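Local coordinates for protein CbbY (Rhodobacter sphaeroides, PDB 4UAS), which hydrolyses the 1-phosphate of xylulose-1,5-bisphosphate, a potent Rubisco inhibitor, as a magnesium-dependent phosphatase of the HAD-like superfamily, at residues L19-R22 against A23-T27; V122-L125 against C126-C129; Y157-A160 against L161-D165. All coordinates share one frame; numbering follows the deposited sequence.

Contact 1: residues L19-R22 against A23-T27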
ATOM      1  N   LEU A  19       0.240   1.227  12.429  1.00  9.51           N
ATOM      2  CA  LEU A  19       0.231  -0.146  12.849  1.00 10.17           C
ATOM      3  C   LEU A  19       1.492  -0.876  12.391  1.00  8.14           C
ATOM      4  O   LEU A  19       2.027  -1.718  13.137  1.00  9.44           O
ATOM      5  CB  LEU A  19      -1.064  -0.855  12.369  1.00 10.48           C
ATOM      6  CG  LEU A  19      -1.407  -2.144  13.150  1.00 12.23           C
ATOM      7  CD1 LEU A  19      -1.895  -1.779  14.555  1.00 15.31           C
ATOM      8  CD2 LEU A  19      -2.519  -2.890  12.424  1.00 13.99           C
ATOM      9  N   HIS A  20       1.940  -0.647  11.167  1.00  7.69           N
ATOM     10  CA  HIS A  20       3.216  -1.170  10.747  1.00  7.99           C
ATOM     11  C   HIS A  20       4.325  -0.722  11.671  1.00  8.04           C
ATOM     12  O   HIS A  20       5.176  -1.525  12.052  1.00  8.34           O
ATOM     13  CB  HIS A  20       3.556  -0.729   9.313  1.00  7.74           C
ATOM     14  CG  HIS A  20       2.818  -1.470   8.244  1.00  8.29           C
ATOM     15  ND1 HIS A  20       3.048  -2.788   7.984  1.00  9.16           N
ATOM     16  CD2 HIS A  20       1.863  -1.041   7.375  1.00  8.82           C
ATOM     17  CE1 HIS A  20       2.239  -3.149   6.997  1.00  9.08           C
ATOM     18  NE2 HIS A  20       1.526  -2.121   6.605  1.00  9.84           N
ATOM     19  N   ARG A  21       4.385   0.564  12.031  1.00  7.78           N
ATOM     20  CA  ARG A  21       5.425   1.082  12.920  1.00  7.76           C
ATOM     21  C   ARG A  21       5.407   0.378  14.250  1.00  7.63           C
ATOM     22  O   ARG A  21       6.467  -0.048  14.765  1.00  9.10           O
ATOM     23  CB  ARG A  21       5.306   2.588  13.068  1.00  7.86           C
ATOM     24  CG  ARG A  21       6.496   3.214  13.835  1.00  8.93           C
ATOM     25  CD  ARG A  21       6.393   4.735  13.912  1.00  8.68           C
ATOM     26  NE  ARG A  21       5.336   5.232  14.765  1.00  7.98           N
ATOM     27  CZ  ARG A  21       5.466   5.546  16.051  1.00  8.39           C
ATOM     28  NH1 ARG A  21       6.605   5.400  16.682  1.00  9.15           N
ATOM     29  NH2 ARG A  21       4.423   6.029  16.699  1.00 10.62           N
ATOM     30  N   ARG A  22       4.228   0.154  14.811  1.00  8.25           N
ATOM     31  CA  ARG A  22       4.076  -0.587  16.051  1.00  8.74           C
ATOM     32  C   ARG A  22       4.622  -1.998  15.861  1.00  8.88           C
ATOM     33  O   ARG A  22       5.322  -2.524  16.731  1.00  9.37           O
ATOM     34  CB  ARG A  22       2.610  -0.607  16.500  1.00  9.73           C
ATOM     35  CG  ARG A  22       2.317  -1.467  17.724  1.00 10.82           C
ATOM     36  CD  ARG A  22       0.857  -1.368  18.170  1.00 12.96           C
ATOM     37  NE  ARG A  22       0.679  -2.291  19.290  1.00 15.82           N
ATOM     38  CZ  ARG A  22      -0.529  -2.622  19.761  1.00 17.84           C
ATOM     39  NH1 ARG A  22      -1.586  -2.114  19.237  1.00 21.38           N
ATOM     40  NH2 ARG A  22      -0.635  -3.507  20.709  1.00 23.33           N
ATOM     41  N   ALA A  23       4.237  -2.685  14.783  1.00  8.85           N
ATOM     42  CA  ALA A  23       4.694  -4.042  14.560  1.00  9.05           C
ATOM     43  C   ALA A  23       6.224  -4.083  14.468  1.00  8.13           C
ATOM     44  O   ALA A  23       6.871  -5.000  14.984  1.00  9.58           O
ATOM     45  CB  ALA A  23       4.080  -4.616  13.316  1.00  9.38           C
ATOM     46  N   PHE A  24       6.854  -3.113  13.758  1.00  8.06           N
ATOM     47  CA  PHE A  24       8.297  -3.055  13.722  1.00  7.73           C
ATOM     48  C   PHE A  24       8.871  -2.920  15.126  1.00  8.17           C
ATOM     49  O   PHE A  24       9.749  -3.676  15.544  1.00  9.05           O
ATOM     50  CB  PHE A  24       8.807  -1.901  12.849  1.00  8.34           C
ATOM     51  CG  PHE A  24       8.772  -2.128  11.352  1.00  8.65           C
ATOM     52  CD1 PHE A  24       9.662  -3.018  10.789  1.00  9.10           C
ATOM     53  CD2 PHE A  24       7.911  -1.426  10.528  1.00  8.16           C
ATOM     54  CE1 PHE A  24       9.693  -3.207   9.402  1.00 10.51           C
ATOM     55  CE2 PHE A  24       7.927  -1.626   9.173  1.00  8.99           C
ATOM     56  CZ  PHE A  24       8.822  -2.513   8.589  1.00 10.47           C
ATOM     57  N   ASN A  25       8.407  -1.906  15.879  1.00  8.63           N
ATOM     58  CA  ASN A  25       9.021  -1.639  17.178  1.00  9.28           C
ATOM     59  C   ASN A  25       8.828  -2.773  18.148  1.00  9.09           C
ATOM     60  O   ASN A  25       9.741  -3.120  18.915  1.00 10.28           O
ATOM     61  CB  ASN A  25       8.482  -0.314  17.736  1.00  9.24           C
ATOM     62  CG  ASN A  25       9.022   0.865  16.995  1.00  8.71           C
ATOM     63  OD1 ASN A  25      10.179   0.839  16.558  1.00  9.99           O
ATOM     64  ND2 ASN A  25       8.259   1.929  16.901  1.00  8.71           N
ATOM     65  N   GLU A  26       7.635  -3.394  18.164  1.00 10.13           N
ATOM     66  CA  GLU A  26       7.416  -4.546  19.028  1.00 10.94           C
ATOM     67  C   GLU A  26       8.296  -5.723  18.659  1.00 10.84           C
ATOM     68  O   GLU A  26       8.714  -6.483  19.513  1.00 12.84           O
ATOM     69  CB  GLU A  26       5.921  -4.857  19.067  1.00 13.25           C
ATOM     70  CG  GLU A  26       5.088  -3.829  19.790  1.00 15.08           C
ATOM     71  CD  GLU A  26       3.629  -4.173  19.954  1.00 19.74           C
ATOM     72  OE1 GLU A  26       3.186  -5.226  19.448  1.00 23.92           O
ATOM     73  OE2 GLU A  26       2.924  -3.349  20.594  1.00 22.57           O
ATOM     74  N   THR A  27       8.523  -5.897  17.363  1.00 10.40           N
ATOM     75  CA  THR A  27       9.401  -6.967  16.880  1.00 11.51           C
ATOM     76  C   THR A  27      10.839  -6.721  17.361  1.00 10.29           C
ATOM     77  O   THR A  27      11.524  -7.602  17.852  1.00 11.89           O
ATOM     78  CB  THR A  27       9.303  -7.096  15.376  1.00 10.97           C
ATOM     79  OG1 THR A  27       7.997  -7.469  15.000  1.00 14.04           O
ATOM     80  CG2 THR A  27      10.287  -8.179  14.889  1.00 13.49           C
TER
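Ala23, Phe24, Asn25 and Glu26 each give their backbone N-H to the carbonyl four residues back, Leu19 to Arg22, in regular alpha-helical bonds, all 2.9 Å from N to O. Arg22 and Glu26 form an i to i+4 salt bridge. Arg22 NE gives an almost straight bond to Glu26 OE2, 2.8 Å long at 176°. The oxygen lies in the guanidinium plane, at its edge, whereas NE comes to the carboxylate from above its plane, the two planes being 77° apart. Arg22 is extended from CG to NE, its CG anti to the backbone N (chi1 175°), which carries NE along the helix to the acid. With an alanine in place of Glu26, Arg22 NE would probably lose its charged mate and the arginine chain would be freer to swing. Helix 17-31, which holds both segments, probably belongs to the helical cap that follows the first core strand in this HAD family. His20 is hydrogen-bonded through ND1 to Lys78 and through NE2 to Asp10, a magnesium ligand. One turn on, Phe24 CD2 lies 3.1 Å from His20 O, and the ring makes a cation-pi contact with Lys78. Asn25 OD1 accepts from Trp37 N.

Contact 2: residues V122-L125 against C126-C129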
ATOM      1  N   VAL A 122      -1.921  -7.982   2.919  1.00  9.87           N
ATOM      2  CA  VAL A 122      -3.102  -7.735   2.122  1.00  9.43           C
ATOM      3  C   VAL A 122      -4.261  -8.608   2.629  1.00  9.76           C
ATOM      4  O   VAL A 122      -5.393  -8.191   2.737  1.00 10.20           O
ATOM      5  CB  VAL A 122      -2.808  -7.979   0.643  1.00 10.46           C
ATOM      6  CG1 VAL A 122      -4.053  -7.785  -0.227  1.00 10.98           C
ATOM      7  CG2 VAL A 122      -1.699  -7.117   0.118  1.00 11.11           C
ATOM      8  N   GLU A 123      -3.938  -9.911   2.794  1.00  9.99           N
ATOM      9  CA  GLU A 123      -4.956 -10.851   3.244  1.00 11.19           C
ATOM     10  C   GLU A 123      -5.510 -10.463   4.601  1.00  9.21           C
ATOM     11  O   GLU A 123      -6.710 -10.481   4.808  1.00 11.34           O
ATOM     12  CB  GLU A 123      -4.387 -12.280   3.296  1.00 12.38           C
ATOM     13  CG  GLU A 123      -4.156 -12.870   1.918  1.00 13.63           C
ATOM     14  CD  GLU A 123      -5.446 -13.198   1.236  1.00 15.98           C
ATOM     15  OE1 GLU A 123      -6.604 -13.112   1.818  1.00 17.04           O
ATOM     16  OE2 GLU A 123      -5.362 -13.620   0.065  1.00 20.83           O
ATOM     17  N   ALA A 124      -4.633 -10.060   5.511  1.00 10.32           N
ATOM     18  CA  ALA A 124      -5.091  -9.673   6.855  1.00  9.82           C
ATOM     19  C   ALA A 124      -5.998  -8.449   6.788  1.00  9.45           C
ATOM     20  O   ALA A 124      -7.034  -8.375   7.449  1.00  9.83           O
ATOM     21  CB  ALA A 124      -3.856  -9.439   7.733  1.00 11.84           C
ATOM     22  N   LEU A 125      -5.628  -7.450   5.974  1.00 10.01           N
ATOM     23  CA  LEU A 125      -6.457  -6.296   5.804  1.00 10.13           C
ATOM     24  C   LEU A 125      -7.816  -6.589   5.216  1.00 10.18           C
ATOM     25  O   LEU A 125      -8.825  -6.098   5.682  1.00 11.33           O
ATOM     26  CB  LEU A 125      -5.708  -5.235   4.974  1.00 10.80           C
ATOM     27  CG  LEU A 125      -6.487  -3.934   4.742  1.00 10.88           C
ATOM     28  CD1 LEU A 125      -5.474  -2.812   4.389  1.00 16.88           C
ATOM     29  CD2 LEU A 125      -7.336  -3.990   3.472  1.00 18.54           C
ATOM     30  N   CYS A 126      -7.869  -7.442   4.219  1.00  9.81           N
ATOM     31  CA  CYS A 126      -9.139  -7.787   3.625  1.00 10.07           C
ATOM     32  C   CYS A 126     -10.035  -8.579   4.570  1.00 11.01           C
ATOM     33  O   CYS A 126     -11.224  -8.257   4.688  1.00 12.47           O
ATOM     34  CB  CYS A 126      -8.952  -8.530   2.310  1.00 11.98           C
ATOM     35  SG  CYS A 126      -8.283  -7.517   1.004  1.00 12.44           S
ATOM     36  N   ARG A 127      -9.452  -9.516   5.372  1.00 11.04           N
ATOM     37  CA  ARG A 127     -10.259 -10.235   6.340  1.00 12.38           C
ATOM     38  C   ARG A 127     -10.881  -9.229   7.326  1.00 13.34           C
ATOM     39  O   ARG A 127     -12.080  -9.339   7.670  1.00 16.46           O
ATOM     40  CB  ARG A 127      -9.470 -11.325   7.031  1.00 13.13           C
ATOM     41  CG  ARG A 127      -9.147 -12.507   6.181  1.00 16.32           C
ATOM     42  CD  ARG A 127      -8.603 -13.634   7.073  1.00 17.52           C
ATOM     43  NE  ARG A 127      -7.364 -13.228   7.820  1.00 18.08           N
ATOM     44  CZ  ARG A 127      -6.098 -13.343   7.346  1.00 16.88           C
ATOM     45  NH1 ARG A 127      -5.890 -13.834   6.134  1.00 19.56           N
ATOM     46  NH2 ARG A 127      -5.032 -12.969   8.059  1.00 16.54           N
ATOM     47  N   ALA A 128     -10.087  -8.315   7.857  1.00 12.47           N
ATOM     48  CA  ALA A 128     -10.521  -7.412   8.931  1.00 12.58           C
ATOM     49  C   ALA A 128     -11.464  -6.344   8.408  1.00 12.11           C
ATOM     50  O   ALA A 128     -12.457  -5.995   9.073  1.00 16.45           O
ATOM     51  CB  ALA A 128      -9.329  -6.813   9.621  1.00 13.89           C
ATOM     52  N   CYS A 129     -11.162  -5.804   7.238  1.00 12.52           N
ATOM     53  CA  CYS A 129     -11.817  -4.562   6.780  1.00 16.21           C
ATOM     54  C   CYS A 129     -12.918  -4.802   5.775  1.00 16.00           C
ATOM     55  O   CYS A 129     -13.851  -3.968   5.727  1.00 18.09           O
ATOM     56  CB  CYS A 129     -10.788  -3.597   6.178  1.00 18.64           C
ATOM     57  SG  CYS A 129      -9.527  -3.070   7.286  1.00 23.21           S
TER
HETATM   58  O   HOH W   1      -7.588 -14.548   3.992  1.00 28.35           O
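Leu125 and Cys129 pack one turn apart on the inner side of helix 119-129, the helix of a right-handed beta-alpha-beta crossover between strands 110-114 and 140-142 in the Rossmann-like HAD core. Leu125 CG meets Cys129 SG at 4.1 Å, and the same sulfur is 3.5 Å from Leu125 O. With its CG anti to the backbone N (chi1 -179°), Leu125 reaches inward onto Val9, while Cys129 lies against Leu93. Next to them Cys126 SG has two apolar neighbours at 4.4 Å, Val122 CG1 and Leu125 CD2, and the Cys126 side chain also touches Ala134. Four i to i+4 backbone bonds join the turns, from Val122 O–Cys126 N to Leu125 O–Cys129 N; the last is the most bent, at 148°.

The Glu123–Arg127 side is more polar, with Arg127 exposed. Bent at chi3 (-59°), this arginine folds back along the helix, and one guanidinium face lies over Glu123 O and Ala124 CA, with NH2 3.5 Å from that CA. Helix 71-87 adjoins this flank through Val83, which touches Ala124 and Arg127. Glu123 and Arg127 make no direct salt bridge, and Glu123 OE1 also accepts from Ala134 N. A single water joins the two charges at the guanidinium edge, donating a hydrogen bond to Glu123 OE1 and accepting one from Arg127 NH1, both at 2.8 Å.

Contact 3: residues Y157-A160 against L161-D165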
ATOM      1  N   TYR A 157       2.665  -2.191 -11.107  1.00  7.38           N
ATOM      2  CA  TYR A 157       1.516  -1.812 -11.897  1.00  6.94           C
ATOM      3  C   TYR A 157       1.487  -2.473 -13.244  1.00  7.38           C
ATOM      4  O   TYR A 157       0.441  -2.888 -13.740  1.00  8.31           O
ATOM      5  CB  TYR A 157       1.409  -0.284 -12.030  1.00  7.79           C
ATOM      6  CG  TYR A 157       0.830   0.434 -10.817  1.00  7.40           C
ATOM      7  CD1 TYR A 157       1.583   1.187  -9.961  1.00  7.56           C
ATOM      8  CD2 TYR A 157      -0.531   0.360 -10.583  1.00  8.64           C
ATOM      9  CE1 TYR A 157       1.002   1.857  -8.878  1.00  7.87           C
ATOM     10  CE2 TYR A 157      -1.120   1.009  -9.532  1.00  8.99           C
ATOM     11  CZ  TYR A 157      -0.363   1.741  -8.660  1.00  7.81           C
ATOM     12  OH  TYR A 157      -0.980   2.411  -7.650  1.00  9.99           O
ATOM     13  N   ARG A 158       2.654  -2.576 -13.893  1.00  7.81           N
ATOM     14  CA  ARG A 158       2.742  -3.324 -15.160  1.00  7.90           C
ATOM     15  C   ARG A 158       2.343  -4.771 -14.993  1.00  7.52           C
ATOM     16  O   ARG A 158       1.645  -5.321 -15.865  1.00  9.01           O
ATOM     17  CB  ARG A 158       4.144  -3.198 -15.725  1.00  8.57           C
ATOM     18  CG  ARG A 158       4.504  -1.774 -16.130  1.00  9.57           C
ATOM     19  CD  ARG A 158       5.936  -1.611 -16.578  1.00 12.38           C
ATOM     20  NE  ARG A 158       6.192  -0.250 -17.006  1.00 13.96           N
ATOM     21  CZ  ARG A 158       7.280   0.443 -16.785  1.00 12.52           C
ATOM     22  NH1 ARG A 158       8.310  -0.039 -16.071  1.00 14.95           N
ATOM     23  NH2 ARG A 158       7.328   1.658 -17.284  1.00 14.37           N
ATOM     24  N   LEU A 159       2.739  -5.386 -13.894  1.00  7.84           N
ATOM     25  CA  LEU A 159       2.326  -6.774 -13.603  1.00  8.39           C
ATOM     26  C   LEU A 159       0.815  -6.839 -13.484  1.00  8.14           C
ATOM     27  O   LEU A 159       0.150  -7.672 -14.102  1.00  9.65           O
ATOM     28  CB  LEU A 159       3.027  -7.239 -12.326  1.00  8.98           C
ATOM     29  CG  LEU A 159       2.483  -8.520 -11.711  1.00 11.07           C
ATOM     30  CD1 LEU A 159       2.482  -9.680 -12.628  1.00 13.53           C
ATOM     31  CD2 LEU A 159       3.125  -8.786 -10.368  1.00 12.16           C
ATOM     32  N   ALA A 160       0.223  -5.959 -12.648  1.00  8.33           N
ATOM     33  CA  ALA A 160      -1.194  -5.978 -12.431  1.00  9.09           C
ATOM     34  C   ALA A 160      -1.950  -5.792 -13.731  1.00  9.11           C
ATOM     35  O   ALA A 160      -2.978  -6.463 -13.969  1.00 10.19           O
ATOM     36  CB  ALA A 160      -1.563  -4.893 -11.428  1.00  9.62           C
ATOM     37  N   LEU A 161      -1.520  -4.843 -14.530  1.00  8.84           N
ATOM     38  CA  LEU A 161      -2.200  -4.587 -15.821  1.00  9.04           C
ATOM     39  C   LEU A 161      -2.102  -5.779 -16.769  1.00 10.50           C
ATOM     40  O   LEU A 161      -3.070  -6.069 -17.508  1.00 11.55           O
ATOM     41  CB  LEU A 161      -1.638  -3.372 -16.482  1.00  9.50           C
ATOM     42  CG  LEU A 161      -2.034  -2.035 -15.856  1.00 10.28           C
ATOM     43  CD1 LEU A 161      -1.131  -0.929 -16.389  1.00 12.12           C
ATOM     44  CD2 LEU A 161      -3.477  -1.737 -16.133  1.00 11.20           C
ATOM     45  N   ARG A 162      -0.975  -6.473 -16.819  1.00 10.07           N
ATOM     46  CA  ARG A 162      -0.840  -7.656 -17.638  1.00 10.63           C
ATOM     47  C   ARG A 162      -1.836  -8.714 -17.186  1.00 11.03           C
ATOM     48  O   ARG A 162      -2.497  -9.389 -17.993  1.00 13.12           O
ATOM     49  CB  ARG A 162       0.596  -8.169 -17.673  1.00 12.60           C
ATOM     50  CG  ARG A 162       0.711  -9.329 -18.699  1.00 12.92           C
ATOM     51  CD  ARG A 162       2.060  -9.847 -18.960  1.00 19.91           C
ATOM     52  NE  ARG A 162       2.632 -10.115 -17.796  1.00 17.35           N
ATOM     53  CZ  ARG A 162       3.585  -9.387 -17.081  1.00 17.01           C
ATOM     54  NH1 ARG A 162       4.334  -8.344 -17.424  1.00 20.50           N
ATOM     55  NH2 ARG A 162       3.798  -9.861 -15.956  1.00 13.23           N
ATOM     56  N   GLU A 163      -1.937  -8.935 -15.887  1.00 10.74           N
ATOM     57  CA  GLU A 163      -2.859  -9.929 -15.346  1.00 11.20           C
ATOM     58  C   GLU A 163      -4.303  -9.541 -15.564  1.00 12.11           C
ATOM     59  O   GLU A 163      -5.124 -10.404 -15.846  1.00 16.18           O
ATOM     60  CB  GLU A 163      -2.582 -10.195 -13.870  1.00 12.10           C
ATOM     61  CG  GLU A 163      -1.264 -10.888 -13.659  1.00 14.90           C
ATOM     62  CD  GLU A 163      -1.017 -11.506 -12.333  1.00 21.98           C
ATOM     63  OE1 GLU A 163      -1.216 -12.728 -12.248  1.00 30.04           O
ATOM     64  OE2 GLU A 163      -0.643 -10.785 -11.444  1.00 35.24           O
ATOM     65  N   LEU A 164      -4.637  -8.255 -15.452  1.00 12.63           N
ATOM     66  CA  LEU A 164      -5.973  -7.775 -15.730  1.00 13.23           C
ATOM     67  C   LEU A 164      -6.328  -7.878 -17.182  1.00 15.40           C
ATOM     68  O   LEU A 164      -7.538  -8.014 -17.506  1.00 16.35           O
ATOM     69  CB  LEU A 164      -6.111  -6.292 -15.330  1.00 12.58           C
ATOM     70  CG  LEU A 164      -6.230  -5.992 -13.844  1.00 14.24           C
ATOM     71  CD1 LEU A 164      -5.950  -4.505 -13.596  1.00 14.10           C
ATOM     72  CD2 LEU A 164      -7.611  -6.389 -13.259  1.00 17.69           C
ATOM     73  N   ASP A 165      -5.315  -7.769 -18.039  1.00 14.57           N
ATOM     74  CA  ASP A 165      -5.467  -7.702 -19.467  1.00 15.94           C
ATOM     75  C   ASP A 165      -6.344  -6.500 -19.821  1.00 16.44           C
ATOM     76  O   ASP A 165      -7.292  -6.619 -20.640  1.00 17.66           O
ATOM     77  CB  ASP A 165      -5.979  -9.026 -20.066  1.00 17.42           C
ATOM     78  CG  ASP A 165      -5.833  -9.029 -21.573  1.00 21.22           C
ATOM     79  OD1 ASP A 165      -4.777  -8.510 -22.097  1.00 19.76           O
ATOM     80  OD2 ASP A 165      -6.716  -9.632 -22.245  1.00 33.16           O
TER
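Leu159 lies alongside Glu163, the two side chains pointing the same way, with Leu159 CD1 3.5 Å from Glu163 OE2. This i to i+4 pair sits on helix 155-164, which packs on the parallel sheet of the Rossmann-like HAD core. Arg162, at i+3, lies obliquely across the leucine, with NH2 3.6 Å from the same CD1. Leu159 thus puts one methyl beside two charged groups: its CG is anti to the backbone N (chi1 167°), which turns the branch toward the following turn. Its side chain also touches Ala142 of strand 140-142 and Met146.

Elsewhere on the helix, Leu161 CG lies 3.4 Å from Tyr157 O. The Tyr157 ring leads away from the later turn toward the active-site end of the sheet, where its OH is hydrogen-bonded to Glu175. The side facing the sheet is largely apolar. Ala160 and Leu164 rest on Leu6 of strand 4-7, one turn apart. Ala160 O takes the backbone N-H of Leu164 at 2.9 Å from N to O, and Leu164 CG comes within 3.3 Å of the same oxygen.

How the contacts relate
Contacts 1, 2 and 3 follow in that order along the chain, each within a single helix: 17-31, 119-129 and 155-164. Contacts 1 and 2 have centres about 17 Å apart and nearest atoms about 7 Å apart; helix 71-87 touches side chains of both. Contact 3 is about 31 Å from contact 1 and about 22 Å from contact 2, centre to centre. Contacts 2 and 3 belong to the core around the parallel sheet, whereas contact 1 probably lies on the cap side of the active site. The side chains of His20, Leu125 and Tyr157 lie about 9, 10 and 8 Å from the magnesium ion, so all three helices reach the neighbourhood of the active site.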